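Local coordinates for possible sortase-like protein (Corynebacterium diphtheriae, PDB 5UUS) that is a sortase-family protein that probably acts as a cysteine transpeptidase or hydrolase on cell-surface proteins, at residues Tyr154-Pro165 and Ala202-Met210. Sequence-based numbering, arbitrary orientation.
With ACT (acetate ion), chain F.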
loop_
_atom_site.group_PDB
_atom_site.type_symbol
_atom_site.label_atom_id
_atom_site.label_comp_id
_atom_site.label_asym_id
_atom_site.label_seq_id
_atom_site.Cartn_x
_atom_site.Cartn_y
_atom_site.Cartn_z
ATOM N N TYR A 154 9.219 9.369 -10.306
ATOM C CA TYR A 154 9.215 8.055 -9.682
ATOM C C TYR A 154 10.309 7.141 -10.267
ATOM O O TYR A 154 10.324 5.932 -10.046
ATOM C CB TYR A 154 7.796 7.456 -9.816
ATOM C CG TYR A 154 6.819 8.221 -8.931
ATOM C CD1 TYR A 154 6.209 9.390 -9.382
ATOM C CD2 TYR A 154 6.574 7.821 -7.613
ATOM C CE1 TYR A 154 5.338 10.117 -8.567
ATOM C CE2 TYR A 154 5.702 8.553 -6.787
ATOM C CZ TYR A 154 5.096 9.694 -7.278
ATOM O OH TYR A 154 4.254 10.429 -6.466
ATOM N N GLU A 155 11.237 7.728 -11.015
ATOM C CA GLU A 155 12.301 6.938 -11.645
ATOM C C GLU A 155 13.148 6.181 -10.604
ATOM O O GLU A 155 13.490 5.018 -10.796
ATOM C CB GLU A 155 13.196 7.837 -12.502
ATOM C CG GLU A 155 14.502 7.140 -12.915
ATOM C CD GLU A 155 15.305 7.954 -13.933
ATOM O OE1 GLU A 155 14.891 9.098 -14.265
ATOM O OE2 GLU A 155 16.342 7.431 -14.404
ATOM N N HIS A 156 13.439 6.824 -9.480
ATOM C CA HIS A 156 14.282 6.225 -8.438
ATOM C C HIS A 156 13.540 5.218 -7.528
ATOM O O HIS A 156 14.142 4.614 -6.654
ATOM C CB HIS A 156 14.870 7.336 -7.573
ATOM C CG HIS A 156 13.846 8.032 -6.730
ATOM N ND1 HIS A 156 12.974 8.974 -7.241
ATOM C CD2 HIS A 156 13.526 7.898 -5.421
ATOM C CE1 HIS A 156 12.176 9.396 -6.276
ATOM N NE2 HIS A 156 12.478 8.742 -5.169
ATOM N N VAL A 157 12.240 5.043 -7.717
ATOM C CA VAL A 157 11.457 4.267 -6.746
ATOM C C VAL A 157 11.361 2.808 -7.152
ATOM O O VAL A 157 10.673 2.468 -8.102
ATOM C CB VAL A 157 10.031 4.841 -6.571
ATOM C CG1 VAL A 157 9.263 4.020 -5.520
ATOM C CG2 VAL A 157 10.090 6.335 -6.179
ATOM N N ASN A 158 12.084 1.957 -6.427
ATOM C CA ASN A 158 12.096 0.510 -6.651
ATOM C C ASN A 158 10.866 -0.131 -6.001
ATOM O O ASN A 158 10.541 0.188 -4.865
ATOM C CB ASN A 158 13.400 -0.081 -6.062
ATOM C CG ASN A 158 13.738 -1.452 -6.609
ATOM O OD1 ASN A 158 12.913 -2.123 -7.230
ATOM N ND2 ASN A 158 14.988 -1.892 -6.359
ATOM N N GLY A 159 10.173 -1.016 -6.709
ATOM C CA GLY A 159 9.004 -1.681 -6.139
ATOM C C GLY A 159 9.297 -2.546 -4.914
ATOM O O GLY A 159 8.406 -2.783 -4.114
ATOM N N ARG A 160 10.530 -3.051 -4.779
ATOM C CA ARG A 160 10.911 -3.806 -3.577
ATOM C C ARG A 160 12.417 -3.718 -3.339
ATOM O O ARG A 160 13.209 -3.813 -4.275
ATOM C CB ARG A 160 10.482 -5.277 -3.675
ATOM C CG ARG A 160 10.784 -6.129 -2.397
ATOM C CD ARG A 160 10.195 -7.549 -2.492
ATOM N NE ARG A 160 10.571 -8.166 -3.762
ATOM C CZ ARG A 160 9.713 -8.712 -4.622
ATOM N NH1 ARG A 160 8.427 -8.768 -4.312
ATOM N NH2 ARG A 160 10.143 -9.211 -5.783
ATOM N N PHE A 161 12.808 -3.512 -2.092
ATOM C CA PHE A 161 14.233 -3.464 -1.747
ATOM C C PHE A 161 14.408 -3.670 -0.256
ATOM O O PHE A 161 13.427 -3.671 0.504
ATOM C CB PHE A 161 14.892 -2.139 -2.199
ATOM C CG PHE A 161 14.304 -0.891 -1.570
ATOM C CD1 PHE A 161 13.153 -0.300 -2.094
ATOM C CD2 PHE A 161 14.922 -0.283 -0.486
ATOM C CE1 PHE A 161 12.610 0.855 -1.518
ATOM C CE2 PHE A 161 14.379 0.866 0.104
ATOM C CZ PHE A 161 13.221 1.461 -0.442
ATOM N N ILE A 162 15.663 -3.872 0.141
ATOM C CA ILE A 162 16.028 -4.086 1.532
ATOM C C ILE A 162 16.760 -2.857 2.042
ATOM O O ILE A 162 17.538 -2.247 1.307
ATOM C CB ILE A 162 16.936 -5.336 1.703
ATOM C CG1 ILE A 162 16.229 -6.572 1.162
ATOM C CG2 ILE A 162 17.328 -5.526 3.186
ATOM C CD1 ILE A 162 14.919 -6.909 1.871
ATOM N N THR A 163 16.488 -2.467 3.283
ATOM C CA THR A 163 17.100 -1.255 3.817
ATOM C C THR A 163 17.317 -1.399 5.323
ATOM O O THR A 163 17.066 -2.465 5.885
ATOM C CB THR A 163 16.256 0.006 3.492
ATOM O OG1 THR A 163 17.013 1.180 3.837
ATOM C CG2 THR A 163 14.886 0.016 4.276
ATOM N N THR A 164 17.814 -0.340 5.960
ATOM C CA THR A 164 18.110 -0.348 7.393
ATOM C C THR A 164 16.928 0.284 8.138
ATOM O O THR A 164 16.161 1.054 7.524
ATOM C CB THR A 164 19.409 0.435 7.707
ATOM O OG1 THR A 164 19.262 1.774 7.225
ATOM C CG2 THR A 164 20.621 -0.203 7.018
ATOM N N PRO A 165 16.780 -0.024 9.453
ATOM C CA PRO A 165 15.626 0.462 10.246
ATOM C C PRO A 165 15.485 1.985 10.268
ATOM O O PRO A 165 14.352 2.465 10.372
ATOM C CB PRO A 165 15.917 -0.074 11.662
ATOM C CG PRO A 165 16.754 -1.307 11.418
ATOM C CD PRO A 165 17.634 -0.934 10.252
ATOM N N ALA A 202 17.086 -7.336 11.976
ATOM C CA ALA A 202 18.221 -6.451 11.721
ATOM C C ALA A 202 17.918 -5.415 10.627
ATOM O O ALA A 202 18.219 -4.233 10.763
ATOM C CB ALA A 202 19.426 -7.256 11.337
ATOM N N GLU A 203 17.340 -5.883 9.530
ATOM C CA GLU A 203 17.037 -5.042 8.384
ATOM C C GLU A 203 15.519 -4.941 8.154
ATOM O O GLU A 203 14.715 -5.455 8.945
ATOM C CB GLU A 203 17.749 -5.607 7.156
ATOM C CG GLU A 203 19.266 -5.625 7.310
ATOM C CD GLU A 203 19.947 -6.712 6.483
ATOM O OE1 GLU A 203 20.108 -7.857 6.972
ATOM O OE2 GLU A 203 20.352 -6.412 5.347
ATOM N N ARG A 204 15.134 -4.288 7.052
ATOM C CA ARG A 204 13.727 -4.079 6.735
ATOM C C ARG A 204 13.500 -4.329 5.268
ATOM O O ARG A 204 14.299 -3.899 4.434
ATOM C CB ARG A 204 13.288 -2.644 7.079
ATOM C CG ARG A 204 13.453 -2.273 8.548
ATOM C CD ARG A 204 12.411 -3.008 9.367
ATOM N NE ARG A 204 12.418 -2.612 10.762
ATOM C CZ ARG A 204 13.218 -3.144 11.688
ATOM N NH1 ARG A 204 14.086 -4.097 11.372
ATOM N NH2 ARG A 204 13.137 -2.734 12.937
ATOM N N MET A 205 12.417 -5.022 4.940
ATOM C CA MET A 205 12.011 -5.127 3.544
ATOM C C MET A 205 10.975 -4.051 3.253
ATOM O O MET A 205 10.065 -3.854 4.059
ATOM C CB MET A 205 11.424 -6.505 3.230
ATOM C CG MET A 205 10.864 -6.635 1.800
ATOM S SD MET A 205 10.229 -8.319 1.508
ATOM C CE MET A 205 11.757 -9.237 1.742
ATOM N N ILE A 206 11.113 -3.399 2.099
ATOM C CA ILE A 206 10.208 -2.343 1.633
ATOM C C ILE A 206 9.549 -2.754 0.309
ATOM O O ILE A 206 10.234 -3.235 -0.601
ATOM C CB ILE A 206 10.945 -1.000 1.394
ATOM C CG1 ILE A 206 11.827 -0.631 2.580
ATOM C CG2 ILE A 206 9.937 0.137 1.082
ATOM C CD1 ILE A 206 11.048 -0.476 3.897
ATOM N N VAL A 207 8.230 -2.578 0.202
ATOM C CA VAL A 207 7.527 -2.754 -1.080
ATOM C C VAL A 207 6.727 -1.493 -1.413
ATOM O O VAL A 207 6.074 -0.911 -0.530
ATOM C CB VAL A 207 6.589 -3.972 -1.055
ATOM C CG1 VAL A 207 5.676 -3.972 -2.293
ATOM C CG2 VAL A 207 7.402 -5.246 -0.960
ATOM N N HIS A 208 6.815 -1.037 -2.664
ATOM C CA HIS A 208 6.035 0.125 -3.111
ATOM C C HIS A 208 5.083 -0.295 -4.220
ATOM O O HIS A 208 5.459 -1.020 -5.158
ATOM C CB HIS A 208 6.940 1.264 -3.630
ATOM C CG HIS A 208 7.759 1.938 -2.577
ATOM N ND1 HIS A 208 7.203 2.508 -1.442
ATOM C CD2 HIS A 208 9.096 2.158 -2.487
ATOM C CE1 HIS A 208 8.161 3.045 -0.705
ATOM N NE2 HIS A 208 9.322 2.840 -1.318
ATOM N N ALA A 209 3.847 0.158 -4.109
ATOM C CA ALA A 209 2.843 -0.056 -5.133
ATOM C C ALA A 209 2.200 1.315 -5.444
ATOM O O ALA A 209 2.095 2.179 -4.568
ATOM C CB ALA A 209 1.787 -1.074 -4.641
ATOM N N MET A 210 1.769 1.500 -6.679
ATOM C CA MET A 210 1.217 2.763 -7.128
ATOM C C MET A 210 -0.285 2.625 -7.399
ATOM O O MET A 210 -0.751 1.617 -7.959
ATOM C CB MET A 210 1.956 3.257 -8.383
ATOM C CG MET A 210 1.378 4.553 -8.962
ATOM S SD MET A 210 2.357 5.265 -10.301
ATOM C CE MET A 210 3.851 5.747 -9.387
HETATM C C ACT F . 18.157 0.244 -5.015
HETATM O O ACT F . 18.526 -0.460 -4.042
HETATM O OXT ACT F . 16.966 0.073 -5.359
HETATM C CH3 ACT F . 19.082 1.215 -5.715
#
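F161, with CG between the backbone N and the carbonyl carbon (chi1 61°), leans its ring toward the neighbouring strand, and I206 turns CG1 anti to its carbonyl carbon. Paired across the strands, both side chains lie on one face of the sheet, and these torsions bring the ring against I206 CB, which sits over one ring face, 3.9 Å from the F161 centroid, a CH-pi contact. On the same sheet face the T163 methyl packs on the CG1 branch of I206, CG2 to CG1 at 3.6 Å, while the T163 hydroxyl bonds to D167. H208 meets the phenyl rim through NE2; its imidazole and the F161 ring are inclined at 44°. Both imidazole nitrogens are taken, ND1 with T191 and NE2 with E176, which fixes the ring's rotation, and V157 CG1 packs 3.6 Å from H208 CD2.

F161 and I206 lace the backbones in both directions, F161 N to I206 O at 3.0 Å and I206 N to F161 O at 2.8 Å, with a like pair between T163 and R204. At G159 the last rung is less regular: H208 N reaches G159 O from 40° above the carbonyl plane.

On the opposite face R160 runs alongside V207, its CG 3.8 Å from V207 CG2, before its guanidinium turns to L104 O. At one end R204 lays its guanidinium over P165 CG, with NH1 held by E203 O and N201 O; at the other, the M210 methyl covers a face of the Y154 ring.

R204, its side chain about 9 Å from that of the predicted active-site H90, probably corresponds to the active-site arginine of sortases; 160-163 is an edge strand of the sortase beta-barrel, paired with the strand following the predicted catalytic C195.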